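Local coordinates for mandelate racemase / muconate lactonizing enzyme, C-terminal domain protein (Pseudovibrio sp. JE062, PDB 4JHM) that is of unassigned function but belongs to the enolase superfamily, joining an N-terminal capping domain to a C-terminal barrel of modified TIM type, at residues 323-329 / 339-343; 135-141 / 161-167; 51-55 / 301-306; 334-338 / 357-361. The contacts are given in a common frame with arbitrary orientation. Numbering follows the deposited sequence.

Overall arrangement
Interactions 1 and 2 lie in the C-terminal barrel: strand 133-139 has strand 163-167 on one edge and strand 323-326 on the other, and the two contact centres are about 9 Å apart. They share a polar cluster, in which Glu324 OE1 is 2.8 Å from both Lys165 NZ and Ser139 OG, facing the barrel interior, toward the C-terminal strand ends where the active site of this superfamily usually lies. Interaction 3, centred about 13 Å from interaction 1, sets the capping domain against helix 304-316. Interaction 4 lies about 11 Å from interaction 3, centre to centre, with Leu51 CD1 3.5 Å from Val358 O. Segments 334-338 and 339-343 adjoin in sequence, linking interaction 4 to interaction 1.

Interaction 1 (323-329 / 339-343); sequences FEQFYPY and QIRTD
Segment 323-329 starts as an extended strand and turns at a cis peptide bond before Pro328; 339-343 is irregular but mostly extended, its CA atoms staying over 7 Å away (Gln325 to Thr342 7.7 Å, Tyr329 to Arg341 7.3 Å), so side chains bridge the gap. Phe323 (chi1 t) points across, its CZ 4.1 Å from Ile340 CG2. Glu324 leaves on the other side, to Lys165 and Ser139. Gln325 (chi1 t, chi2 p) donates from NE2 to Ile340 O at 2.8 Å, so a side-chain amide spans the gap to the carbonyl. Strand 323-326 belongs to the enolase-type C-terminal barrel, paired in parallel with strand 133-139; the loop residues 339-343 cover it on the way to strand 347-349. Beyond Pro328, Tyr329 (chi1 m) returns toward this cover: Arg341 CB sits over its ring face, 4.2 Å from the centroid, in a CH-pi contact, while the guanidinium of Arg341 pairs with Glu333. Thr342 N makes a weak 3.4 Å hydrogen bond to Tyr329 OH, the hydroxyl's position being less certain, and Thr342 OG1 bonds to Ser136.

Interaction 2 (135-141 / 161-167); sequences KSYASTP and FTAIKLH
Strands 135-139 and 163-167 run parallel, their axes 4.5 Å apart at closest and 32° apart in direction. Tyr137 faces Ala163 (CA-CA 4.6 Å), Ala138 pairs with Ile164 (4.9 Å) and Ser139 with Lys165 (5.0 Å). The backbone alternates donors: Ala138 N to Ala163 O at 3.0 Å, Lys165 N to Ala138 O at 3.1 Å, Thr140 N to Lys165 O at 3.1 Å. With helix 149-159 between them, they form a beta-alpha-beta crossover, the repeating unit of the TIM-type barrel. Past the bridges, Thr140 (chi1 p) accepts His167 N at OG1 (3.2 Å), and His167 ND1 donates to Thr140 O at 2.8 Å. Phe161 (chi1 m) lays its ring face on Ala138 CB, 3.7 Å from the centroid. Lys165, chi1 and chi2 both t, reaches with NZ to Tyr137 OH at 3.2 Å. Around these two strands, Ala138, Ile164 and Phe161 pack apolarly on one face, while on the other Lys165, salt-bridged to Glu324 and Glu222, and Ser139, hydrogen-bonded to Glu324, form a charged cluster.

Interaction 3 (51-55 / 301-306); sequences LGATM and MGYTLT
Strand 51-55 of the capping domain lies across the start of helix 304-316, which segment 301-306 enters through a loop with Tyr303 at the N-cap position. The backbones come nearest at Ala53 and Leu305 (CA-CA 6.0 Å) and at Met55 and Gly302 (6.7 Å). Apolar packing dominates. The alternating strand turns Leu51, Ala53 and Met55 toward segment 301-306 and Thr54 away, to Thr274. Leu305 receives two of the three: its CB is 3.6 Å from Ala53 CB, and its CD2 is 4.0 Å from Leu51 CB. A Met-aromatic contact joins selenomethionine Met55 (chi1 and chi2 t, chi3 p) to Tyr303 (chi1 m), SE lying 5.2 Å obliquely from the ring centroid, with Met55 CG 3.8 Å from Tyr303 CE2 at the ring edge. Met55 SE also lies 3.5 Å from Gly302 CA. At phi/psi 155/-158, a CB on Gly302 would clash with Thr306 CG2 and jam against the carbonyl O of Met301; glycine also lets the Met55 side chain lie close. As for polar links, Met55 O accepts Trp98 NE1 of the second subunit, and Gly52 and Thr54 bond to neighbouring strand 34-44. With no hydrogen bonds between the two segments, the join of capping domain and barrel rests here largely on apolar packing.

Interaction 4 (334-338 / 357-361); sequences LASKT and GVEMD
Two irregular segments run in nearly opposite directions (151° apart), joined by a single beta-type bridge between Ser336 and Met360 (CA-CA 4.5 Å). Asp361 N donates to Ala335 O at 2.8 Å and Lys337 N to Glu359 O at 3.0 Å; Ala335, just before the bridge, adopts the left-handed helical conformation (phi/psi 45/32). Thr338, in the m rotamer, then replaces main chain with side chain, its OG1 accepting Glu359 N at 3.0 Å in a nearly straight bond. Lys337 (m, then t throughout) stretches along the partner, its CD 4.2 Å from Glu359 CG and its CE 3.8 Å from Asp361 CB, so its aliphatic arm covers the bridge on the exposed side. Met360 (chi1 m, selenomethionine) and Val358 (chi1 t) pack on helix 304-316, at Thr304 and at Leu305 with Ala308. Asp361 (chi1 t) is the N-cap of helix 362-368, its OD1 accepting Ala364 N. Two backbone hydrogen bonds and one to a threonine hydroxyl thus tie two loops of the C-terminal domain together, with apolar side chains against the barrel helix and lysine methylenes outside.

Interaction 1 (323-329 / 339-343)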
loop_
_atom_site.group_PDB
_atom_site.type_symbol
_atom_site.label_atom_id
_atom_site.label_comp_id
_atom_site.label_asym_id
_atom_site.label_seq_id
_atom_site.Cartn_x
_atom_site.Cartn_y
_atom_site.Cartn_z
ATOM N N PHE A 323 -0.076 -30.235 21.862
ATOM C CA PHE A 323 -0.206 -31.442 21.062
ATOM C C PHE A 323 -1.669 -31.833 21.120
ATOM O O PHE A 323 -2.213 -32.038 22.206
ATOM C CB PHE A 323 0.659 -32.565 21.641
ATOM C CG PHE A 323 0.261 -33.938 21.187
ATOM C CD1 PHE A 323 -0.680 -34.669 21.892
ATOM C CD2 PHE A 323 0.840 -34.511 20.069
ATOM C CE1 PHE A 323 -1.044 -35.942 21.483
ATOM C CE2 PHE A 323 0.481 -35.784 19.653
ATOM C CZ PHE A 323 -0.462 -36.499 20.361
ATOM N N GLU A 324 -2.308 -31.909 19.958
ATOM C CA GLU A 324 -3.718 -32.259 19.891
ATOM C C GLU A 324 -3.907 -33.722 20.291
ATOM O O GLU A 324 -3.388 -34.628 19.642
ATOM C CB GLU A 324 -4.260 -32.011 18.486
ATOM C CG GLU A 324 -5.734 -32.338 18.318
ATOM C CD GLU A 324 -6.312 -31.802 17.026
ATOM O OE1 GLU A 324 -7.539 -31.579 16.985
ATOM O OE2 GLU A 324 -5.549 -31.600 16.053
ATOM N N GLN A 325 -4.643 -33.940 21.372
ATOM C CA GLN A 325 -4.918 -35.286 21.852
ATOM C C GLN A 325 -6.416 -35.526 21.892
ATOM O O GLN A 325 -7.114 -35.009 22.769
ATOM C CB GLN A 325 -4.338 -35.484 23.253
ATOM C CG GLN A 325 -4.645 -36.843 23.862
ATOM C CD GLN A 325 -3.770 -37.940 23.295
ATOM O OE1 GLN A 325 -4.198 -38.721 22.442
ATOM N NE2 GLN A 325 -2.531 -37.995 23.755
ATOM N N PHE A 326 -6.912 -36.305 20.939
ATOM C CA PHE A 326 -8.314 -36.679 20.951
ATOM C C PHE A 326 -8.573 -37.624 22.120
ATOM O O PHE A 326 -7.822 -38.572 22.347
ATOM C CB PHE A 326 -8.731 -37.338 19.639
ATOM C CG PHE A 326 -10.186 -37.682 19.591
ATOM C CD1 PHE A 326 -11.114 -36.762 19.124
ATOM C CD2 PHE A 326 -10.635 -38.912 20.042
ATOM C CE1 PHE A 326 -12.463 -37.071 19.091
ATOM C CE2 PHE A 326 -11.980 -39.228 20.012
ATOM C CZ PHE A 326 -12.896 -38.305 19.536
ATOM N N TYR A 327 -9.645 -37.352 22.855
ATOM C CA TYR A 327 -9.980 -38.098 24.060
ATOM C C TYR A 327 -11.452 -38.482 23.943
ATOM O O TYR A 327 -12.289 -37.613 23.687
ATOM C CB TYR A 327 -9.719 -37.213 25.288
ATOM C CG TYR A 327 -9.782 -37.916 26.626
ATOM C CD1 TYR A 327 -8.977 -39.017 26.896
ATOM C CD2 TYR A 327 -10.628 -37.462 27.632
ATOM C CE1 TYR A 327 -9.029 -39.657 28.118
ATOM C CE2 TYR A 327 -10.690 -38.096 28.861
ATOM C CZ TYR A 327 -9.889 -39.192 29.099
ATOM O OH TYR A 327 -9.944 -39.826 30.320
ATOM N N PRO A 328 -11.784 -39.779 24.104
ATOM C CA PRO A 328 -10.949 -40.933 24.476
ATOM C C PRO A 328 -9.885 -41.300 23.442
ATOM O O PRO A 328 -9.894 -40.772 22.333
ATOM C CB PRO A 328 -11.960 -42.084 24.599
ATOM C CG PRO A 328 -13.312 -41.457 24.572
ATOM C CD PRO A 328 -13.165 -40.189 23.802
ATOM N N TYR A 329 -8.987 -42.212 23.815
ATOM C CA TYR A 329 -7.867 -42.596 22.959
ATOM C C TYR A 329 -8.175 -43.842 22.145
ATOM O O TYR A 329 -7.871 -43.914 20.958
ATOM C CB TYR A 329 -6.624 -42.910 23.794
ATOM C CG TYR A 329 -6.316 -41.947 24.917
ATOM C CD1 TYR A 329 -6.023 -40.616 24.656
ATOM C CD2 TYR A 329 -6.273 -42.384 26.238
ATOM C CE1 TYR A 329 -5.721 -39.740 25.682
ATOM C CE2 TYR A 329 -5.974 -41.515 27.270
ATOM C CZ TYR A 329 -5.698 -40.196 26.987
ATOM O OH TYR A 329 -5.398 -39.321 28.003
ATOM N N GLN A 339 1.246 -46.375 22.976
ATOM C CA GLN A 339 0.171 -45.502 23.438
ATOM C C GLN A 339 0.682 -44.120 23.834
ATOM O O GLN A 339 1.324 -43.952 24.868
ATOM C CB GLN A 339 -0.563 -46.139 24.614
ATOM C CG GLN A 339 -1.313 -47.407 24.245
ATOM C CD GLN A 339 -2.110 -47.968 25.405
ATOM O OE1 GLN A 339 -3.219 -48.465 25.224
ATOM N NE2 GLN A 339 -1.549 -47.886 26.609
ATOM N N ILE A 340 0.385 -43.130 23.003
ATOM C CA ILE A 340 0.717 -41.752 23.320
ATOM C C ILE A 340 -0.460 -41.113 24.045
ATOM O O ILE A 340 -1.323 -40.502 23.426
ATOM C CB ILE A 340 1.064 -40.948 22.053
ATOM C CG1 ILE A 340 2.261 -41.592 21.344
ATOM C CG2 ILE A 340 1.374 -39.503 22.413
ATOM C CD1 ILE A 340 2.685 -40.898 20.069
ATOM N N ARG A 341 -0.491 -41.274 25.363
ATOM C CA ARG A 341 -1.563 -40.727 26.179
ATOM C C ARG A 341 -1.081 -39.504 26.948
ATOM O O ARG A 341 0.089 -39.138 26.880
ATOM C CB ARG A 341 -2.075 -41.795 27.144
ATOM C CG ARG A 341 -2.390 -43.112 26.453
ATOM C CD ARG A 341 -3.246 -44.033 27.307
ATOM N NE ARG A 341 -4.125 -44.843 26.469
ATOM C CZ ARG A 341 -5.041 -45.687 26.931
ATOM N NH1 ARG A 341 -5.207 -45.852 28.238
ATOM N NH2 ARG A 341 -5.795 -46.368 26.080
ATOM N N THR A 342 -1.994 -38.876 27.678
ATOM C CA THR A 342 -1.700 -37.640 28.390
ATOM C C THR A 342 -1.579 -37.922 29.884
ATOM O O THR A 342 -2.507 -38.443 30.501
ATOM C CB THR A 342 -2.803 -36.591 28.135
ATOM O OG1 THR A 342 -2.756 -36.167 26.762
ATOM C CG2 THR A 342 -2.631 -35.384 29.047
ATOM N N ASP A 343 -0.432 -37.583 30.465
ATOM C CA ASP A 343 -0.171 -37.908 31.866
ATOM C C ASP A 343 -0.966 -36.999 32.809
ATOM O O ASP A 343 -1.740 -36.145 32.365
ATOM C CB ASP A 343 1.333 -37.854 32.170
ATOM C CG ASP A 343 1.859 -36.438 32.307
ATOM O OD1 ASP A 343 1.043 -35.498 32.400
ATOM O OD2 ASP A 343 3.096 -36.265 32.328
#

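Interaction 2 (135-141 / 161-167)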
loop_
_atom_site.group_PDB
_atom_site.type_symbol
_atom_site.label_atom_id
_atom_site.label_comp_id
_atom_site.label_asym_id
_atom_site.label_seq_id
_atom_site.Cartn_x
_atom_site.Cartn_y
_atom_site.Cartn_z
ATOM N N LYS A 135 2.613 -29.716 26.575
ATOM C CA LYS A 135 1.205 -29.592 26.969
ATOM C C LYS A 135 0.287 -30.066 25.852
ATOM O O LYS A 135 0.427 -29.631 24.712
ATOM C CB LYS A 135 0.856 -28.132 27.281
ATOM C CG LYS A 135 1.372 -27.624 28.612
ATOM C CD LYS A 135 0.311 -27.730 29.689
ATOM C CE LYS A 135 0.934 -27.733 31.076
ATOM N NZ LYS A 135 1.805 -26.548 31.298
ATOM N N SER A 136 -0.657 -30.939 26.187
ATOM C CA SER A 136 -1.671 -31.370 25.235
ATOM C C SER A 136 -3.017 -30.727 25.546
ATOM O O SER A 136 -3.228 -30.206 26.637
ATOM C CB SER A 136 -1.820 -32.891 25.274
ATOM O OG SER A 136 -2.232 -33.333 26.559
ATOM N N TYR A 137 -3.924 -30.759 24.576
ATOM C CA TYR A 137 -5.322 -30.443 24.839
ATOM C C TYR A 137 -6.210 -31.594 24.372
ATOM O O TYR A 137 -5.910 -32.266 23.386
ATOM C CB TYR A 137 -5.741 -29.128 24.168
ATOM C CG TYR A 137 -5.665 -29.127 22.655
ATOM C CD1 TYR A 137 -6.712 -29.617 21.883
ATOM C CD2 TYR A 137 -4.555 -28.613 21.999
ATOM C CE1 TYR A 137 -6.644 -29.612 20.501
ATOM C CE2 TYR A 137 -4.478 -28.598 20.618
ATOM C CZ TYR A 137 -5.522 -29.101 19.874
ATOM O OH TYR A 137 -5.442 -29.097 18.503
ATOM N N ALA A 138 -7.291 -31.830 25.104
ATOM C CA ALA A 138 -8.265 -32.833 24.707
ATOM C C ALA A 138 -9.118 -32.269 23.575
ATOM O O ALA A 138 -9.793 -31.250 23.742
ATOM C CB ALA A 138 -9.133 -33.223 25.891
ATOM N N SER A 139 -9.070 -32.917 22.417
ATOM C CA SER A 139 -9.859 -32.489 21.270
ATOM C C SER A 139 -11.145 -33.300 21.274
ATOM O O SER A 139 -11.126 -34.501 21.015
ATOM C CB SER A 139 -9.076 -32.711 19.982
ATOM O OG SER A 139 -9.449 -31.773 18.994
ATOM N N THR A 140 -12.259 -32.643 21.579
ATOM C CA THR A 140 -13.476 -33.347 21.981
ATOM C C THR A 140 -14.380 -33.715 20.813
ATOM O O THR A 140 -14.303 -33.109 19.747
ATOM C CB THR A 140 -14.310 -32.495 22.956
ATOM O OG1 THR A 140 -15.163 -31.611 22.216
ATOM C CG2 THR A 140 -13.404 -31.681 23.868
ATOM N N PRO A 141 -15.251 -34.712 21.021
ATOM C CA PRO A 141 -16.297 -35.015 20.058
ATOM C C PRO A 141 -17.464 -34.047 20.211
ATOM O O PRO A 141 -17.489 -33.245 21.148
ATOM C CB PRO A 141 -16.729 -36.428 20.450
ATOM C CG PRO A 141 -16.491 -36.489 21.920
ATOM C CD PRO A 141 -15.288 -35.621 22.181
ATOM N N PHE A 161 -5.807 -32.979 31.952
ATOM C CA PHE A 161 -5.747 -32.069 30.815
ATOM C C PHE A 161 -5.782 -30.609 31.249
ATOM O O PHE A 161 -6.530 -30.229 32.149
ATOM C CB PHE A 161 -6.901 -32.333 29.846
ATOM C CG PHE A 161 -6.694 -33.527 28.952
ATOM C CD1 PHE A 161 -5.673 -33.540 28.014
ATOM C CD2 PHE A 161 -7.538 -34.626 29.031
ATOM C CE1 PHE A 161 -5.488 -34.629 27.183
ATOM C CE2 PHE A 161 -7.358 -35.716 28.202
ATOM C CZ PHE A 161 -6.331 -35.715 27.276
ATOM N N THR A 162 -4.977 -29.798 30.575
ATOM C CA THR A 162 -4.808 -28.387 30.902
ATOM C C THR A 162 -5.578 -27.481 29.942
ATOM O O THR A 162 -5.670 -26.273 30.151
ATOM C CB THR A 162 -3.319 -28.016 30.809
ATOM O OG1 THR A 162 -2.718 -28.746 29.723
ATOM C CG2 THR A 162 -2.608 -28.359 32.108
ATOM N N ALA A 163 -6.119 -28.073 28.882
ATOM C CA ALA A 163 -6.778 -27.312 27.833
ATOM C C ALA A 163 -7.746 -28.201 27.071
ATOM O O ALA A 163 -7.507 -29.396 26.903
ATOM C CB ALA A 163 -5.744 -26.729 26.884
ATOM N N ILE A 164 -8.841 -27.611 26.611
ATOM C CA ILE A 164 -9.840 -28.349 25.861
ATOM C C ILE A 164 -10.259 -27.584 24.612
ATOM O O ILE A 164 -10.677 -26.429 24.695
ATOM C CB ILE A 164 -11.087 -28.605 26.719
ATOM C CG1 ILE A 164 -10.716 -29.432 27.953
ATOM C CG2 ILE A 164 -12.157 -29.308 25.895
ATOM C CD1 ILE A 164 -11.882 -29.714 28.875
ATOM N N LYS A 165 -10.134 -28.224 23.452
ATOM C CA LYS A 165 -10.678 -27.665 22.224
ATOM C C LYS A 165 -11.997 -28.353 21.920
ATOM O O LYS A 165 -12.026 -29.512 21.507
ATOM C CB LYS A 165 -9.726 -27.822 21.035
ATOM C CG LYS A 165 -10.351 -27.345 19.727
ATOM C CD LYS A 165 -9.387 -27.382 18.557
ATOM C CE LYS A 165 -9.253 -28.775 17.967
ATOM N NZ LYS A 165 -8.169 -28.838 16.944
ATOM N N LEU A 166 -13.083 -27.622 22.125
ATOM C CA LEU A 166 -14.410 -28.138 21.871
ATOM C C LEU A 166 -14.657 -28.239 20.376
ATOM O O LEU A 166 -14.429 -27.285 19.651
ATOM C CB LEU A 166 -15.456 -27.198 22.465
ATOM C CG LEU A 166 -15.310 -26.839 23.939
ATOM C CD1 LEU A 166 -16.125 -25.594 24.247
ATOM C CD2 LEU A 166 -15.746 -28.002 24.807
ATOM N N HIS A 167 -15.120 -29.393 19.913
ATOM C CA HIS A 167 -15.756 -29.450 18.606
ATOM C C HIS A 167 -17.231 -29.203 18.844
ATOM O O HIS A 167 -17.801 -29.699 19.819
ATOM C CB HIS A 167 -15.509 -30.780 17.898
ATOM C CG HIS A 167 -14.175 -30.855 17.225
ATOM N ND1 HIS A 167 -13.147 -31.647 17.687
ATOM C CD2 HIS A 167 -13.692 -30.213 16.135
ATOM C CE1 HIS A 167 -12.093 -31.501 16.905
ATOM N NE2 HIS A 167 -12.398 -30.635 15.954
#

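Interaction 3 (51-55 / 301-306)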
loop_
_atom_site.group_PDB
_atom_site.type_symbol
_atom_site.label_atom_id
_atom_site.label_comp_id
_atom_site.label_asym_id
_atom_site.label_seq_id
_atom_site.Cartn_x
_atom_site.Cartn_y
_atom_site.Cartn_z
ATOM N N LEU A 51 7.673 -46.790 8.953
ATOM C CA LEU A 51 6.222 -46.668 9.029
ATOM C C LEU A 51 5.767 -45.226 8.852
ATOM O O LEU A 51 6.331 -44.302 9.443
ATOM C CB LEU A 51 5.704 -47.176 10.373
ATOM C CG LEU A 51 6.362 -48.424 10.955
ATOM C CD1 LEU A 51 5.668 -48.790 12.258
ATOM C CD2 LEU A 51 6.323 -49.577 9.965
ATOM N N GLY A 52 4.732 -45.052 8.036
ATOM C CA GLY A 52 4.069 -43.765 7.868
ATOM C C GLY A 52 2.587 -44.019 7.717
ATOM O O GLY A 52 2.180 -45.148 7.452
ATOM N N ALA A 53 1.777 -42.980 7.887
ATOM C CA ALA A 53 0.330 -43.144 7.862
ATOM C C ALA A 53 -0.391 -41.826 7.649
ATOM O O ALA A 53 0.045 -40.784 8.135
ATOM C CB ALA A 53 -0.140 -43.772 9.163
ATOM N N THR A 54 -1.499 -41.879 6.920
ATOM C CA THR A 54 -2.392 -40.738 6.820
ATOM C C THR A 54 -3.841 -41.199 6.953
ATOM O O THR A 54 -4.208 -42.303 6.543
ATOM C CB THR A 54 -2.214 -39.958 5.504
ATOM O OG1 THR A 54 -2.869 -38.689 5.613
ATOM C CG2 THR A 54 -2.798 -40.732 4.327
HETATM N N MSE A 55 -4.660 -40.324 7.520
HETATM C CA MSE A 55 -6.015 -40.662 7.894
HETATM C C MSE A 55 -6.985 -40.166 6.869
HETATM O O MSE A 55 -6.807 -39.083 6.317
HETATM C CB MSE A 55 -6.241 -39.946 9.212
HETATM C CG MSE A 55 -7.443 -40.494 9.953
HETATM SE SE MSE A 55 -7.742 -39.378 11.543
HETATM C CE MSE A 55 -8.359 -37.711 10.689
HETATM N N MSE A 301 -4.494 -34.696 15.474
HETATM C CA MSE A 301 -5.670 -35.537 15.674
HETATM C C MSE A 301 -5.654 -36.674 14.694
HETATM O O MSE A 301 -5.624 -36.461 13.486
HETATM C CB MSE A 301 -6.932 -34.705 15.484
HETATM C CG MSE A 301 -8.004 -35.459 14.708
HETATM SE SE MSE A 301 -9.657 -35.499 15.769
HETATM C CE MSE A 301 -10.732 -34.230 14.704
ATOM N N GLY A 302 -5.671 -37.899 15.207
ATOM C CA GLY A 302 -5.666 -39.085 14.358
ATOM C C GLY A 302 -5.101 -40.306 15.057
ATOM O O GLY A 302 -5.081 -40.372 16.283
ATOM N N TYR A 303 -4.635 -41.270 14.272
ATOM C CA TYR A 303 -4.098 -42.512 14.812
ATOM C C TYR A 303 -2.674 -42.307 15.280
ATOM O O TYR A 303 -2.009 -41.375 14.838
ATOM C CB TYR A 303 -4.147 -43.607 13.756
ATOM C CG TYR A 303 -5.552 -43.990 13.371
ATOM C CD1 TYR A 303 -6.246 -44.958 14.084
ATOM C CD2 TYR A 303 -6.189 -43.377 12.303
ATOM C CE1 TYR A 303 -7.538 -45.311 13.738
ATOM C CE2 TYR A 303 -7.479 -43.722 11.951
ATOM C CZ TYR A 303 -8.147 -44.691 12.671
ATOM O OH TYR A 303 -9.426 -45.032 12.318
ATOM N N THR A 304 -2.201 -43.185 16.163
ATOM C CA THR A 304 -0.932 -42.963 16.858
ATOM C C THR A 304 0.216 -42.582 15.921
ATOM O O THR A 304 1.052 -41.742 16.270
ATOM C CB THR A 304 -0.525 -44.175 17.715
ATOM O OG1 THR A 304 -1.052 -45.370 17.133
ATOM C CG2 THR A 304 -1.065 -44.030 19.135
ATOM N N LEU A 305 0.256 -43.187 14.737
ATOM C CA LEU A 305 1.260 -42.821 13.741
ATOM C C LEU A 305 1.114 -41.362 13.324
ATOM O O LEU A 305 2.098 -40.621 13.267
ATOM C CB LEU A 305 1.169 -43.730 12.516
ATOM C CG LEU A 305 2.099 -44.938 12.560
ATOM C CD1 LEU A 305 1.773 -45.905 11.435
ATOM C CD2 LEU A 305 3.548 -44.480 12.479
ATOM N N THR A 306 -0.114 -40.952 13.023
ATOM C CA THR A 306 -0.388 -39.550 12.736
ATOM C C THR A 306 -0.014 -38.696 13.946
ATOM O O THR A 306 0.557 -37.618 13.805
ATOM C CB THR A 306 -1.871 -39.313 12.403
ATOM O OG1 THR A 306 -2.154 -39.783 11.079
ATOM C CG2 THR A 306 -2.203 -37.835 12.495
#

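Interaction 4 (334-338 / 357-361)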
loop_
_atom_site.group_PDB
_atom_site.type_symbol
_atom_site.label_atom_id
_atom_site.label_comp_id
_atom_site.label_asym_id
_atom_site.label_seq_id
_atom_site.Cartn_x
_atom_site.Cartn_y
_atom_site.Cartn_z
ATOM N N LEU A 334 -5.755 -48.296 17.187
ATOM C CA LEU A 334 -5.876 -49.528 16.403
ATOM C C LEU A 334 -4.540 -50.231 16.166
ATOM O O LEU A 334 -3.559 -49.608 15.769
ATOM C CB LEU A 334 -6.527 -49.240 15.043
ATOM C CG LEU A 334 -7.991 -49.656 14.876
ATOM C CD1 LEU A 334 -8.924 -48.689 15.587
ATOM C CD2 LEU A 334 -8.346 -49.745 13.401
ATOM N N ALA A 335 -4.519 -51.538 16.411
ATOM C CA ALA A 335 -3.366 -52.380 16.085
ATOM C C ALA A 335 -2.030 -51.757 16.487
ATOM O O ALA A 335 -1.011 -51.983 15.831
ATOM C CB ALA A 335 -3.363 -52.692 14.596
ATOM N N SER A 336 -2.038 -50.984 17.567
ATOM C CA SER A 336 -0.832 -50.309 18.020
ATOM C C SER A 336 -0.342 -50.855 19.352
ATOM O O SER A 336 -1.104 -50.962 20.309
ATOM C CB SER A 336 -1.081 -48.814 18.162
ATOM O OG SER A 336 0.136 -48.142 18.440
ATOM N N LYS A 337 0.945 -51.183 19.404
ATOM C CA LYS A 337 1.590 -51.593 20.639
ATOM C C LYS A 337 2.107 -50.372 21.400
ATOM O O LYS A 337 2.725 -50.502 22.456
ATOM C CB LYS A 337 2.744 -52.542 20.328
ATOM C CG LYS A 337 2.314 -53.826 19.642
ATOM C CD LYS A 337 3.515 -54.624 19.165
ATOM C CE LYS A 337 3.104 -56.004 18.677
ATOM N NZ LYS A 337 4.093 -56.574 17.724
ATOM N N THR A 338 1.851 -49.187 20.854
ATOM C CA THR A 338 2.308 -47.943 21.456
ATOM C C THR A 338 1.122 -47.088 21.860
ATOM O O THR A 338 0.113 -47.062 21.163
ATOM C CB THR A 338 3.159 -47.133 20.464
ATOM O OG1 THR A 338 4.275 -47.923 20.029
ATOM C CG2 THR A 338 3.659 -45.843 21.115
ATOM N N GLY A 357 9.227 -43.995 17.040
ATOM C CA GLY A 357 9.040 -44.731 18.278
ATOM C C GLY A 357 7.672 -45.378 18.313
ATOM O O GLY A 357 7.087 -45.546 19.379
ATOM N N VAL A 358 7.158 -45.738 17.140
ATOM C CA VAL A 358 5.857 -46.383 17.048
ATOM C C VAL A 358 6.010 -47.836 16.622
ATOM O O VAL A 358 6.551 -48.134 15.558
ATOM C CB VAL A 358 4.932 -45.674 16.044
ATOM C CG1 VAL A 358 3.619 -46.425 15.917
ATOM C CG2 VAL A 358 4.678 -44.237 16.472
ATOM N N GLU A 359 5.526 -48.732 17.473
ATOM C CA GLU A 359 5.540 -50.155 17.191
ATOM C C GLU A 359 4.104 -50.594 16.914
ATOM O O GLU A 359 3.181 -50.217 17.638
ATOM C CB GLU A 359 6.127 -50.916 18.383
ATOM C CG GLU A 359 6.781 -52.242 18.027
ATOM C CD GLU A 359 7.782 -52.700 19.075
ATOM O OE1 GLU A 359 8.088 -51.913 19.998
ATOM O OE2 GLU A 359 8.266 -53.847 18.975
HETATM N N MSE A 360 3.913 -51.376 15.857
HETATM C CA MSE A 360 2.577 -51.793 15.459
HETATM C C MSE A 360 2.436 -53.274 15.593
HETATM O O MSE A 360 3.395 -54.016 15.382
HETATM C CB MSE A 360 2.323 -51.425 14.003
HETATM C CG MSE A 360 2.363 -49.917 13.780
HETATM SE SE MSE A 360 0.554 -49.163 13.976
HETATM C CE MSE A 360 0.803 -48.336 15.740
ATOM N N ASP A 361 1.233 -53.710 15.956
ATOM C CA ASP A 361 0.870 -55.121 15.925
ATOM C C ASP A 361 0.424 -55.441 14.503
ATOM O O ASP A 361 -0.620 -54.971 14.051
ATOM C CB ASP A 361 -0.255 -55.400 16.922
ATOM C CG ASP A 361 -0.736 -56.838 16.881
ATOM O OD1 ASP A 361 -0.558 -57.506 15.840
ATOM O OD2 ASP A 361 -1.300 -57.300 17.893
#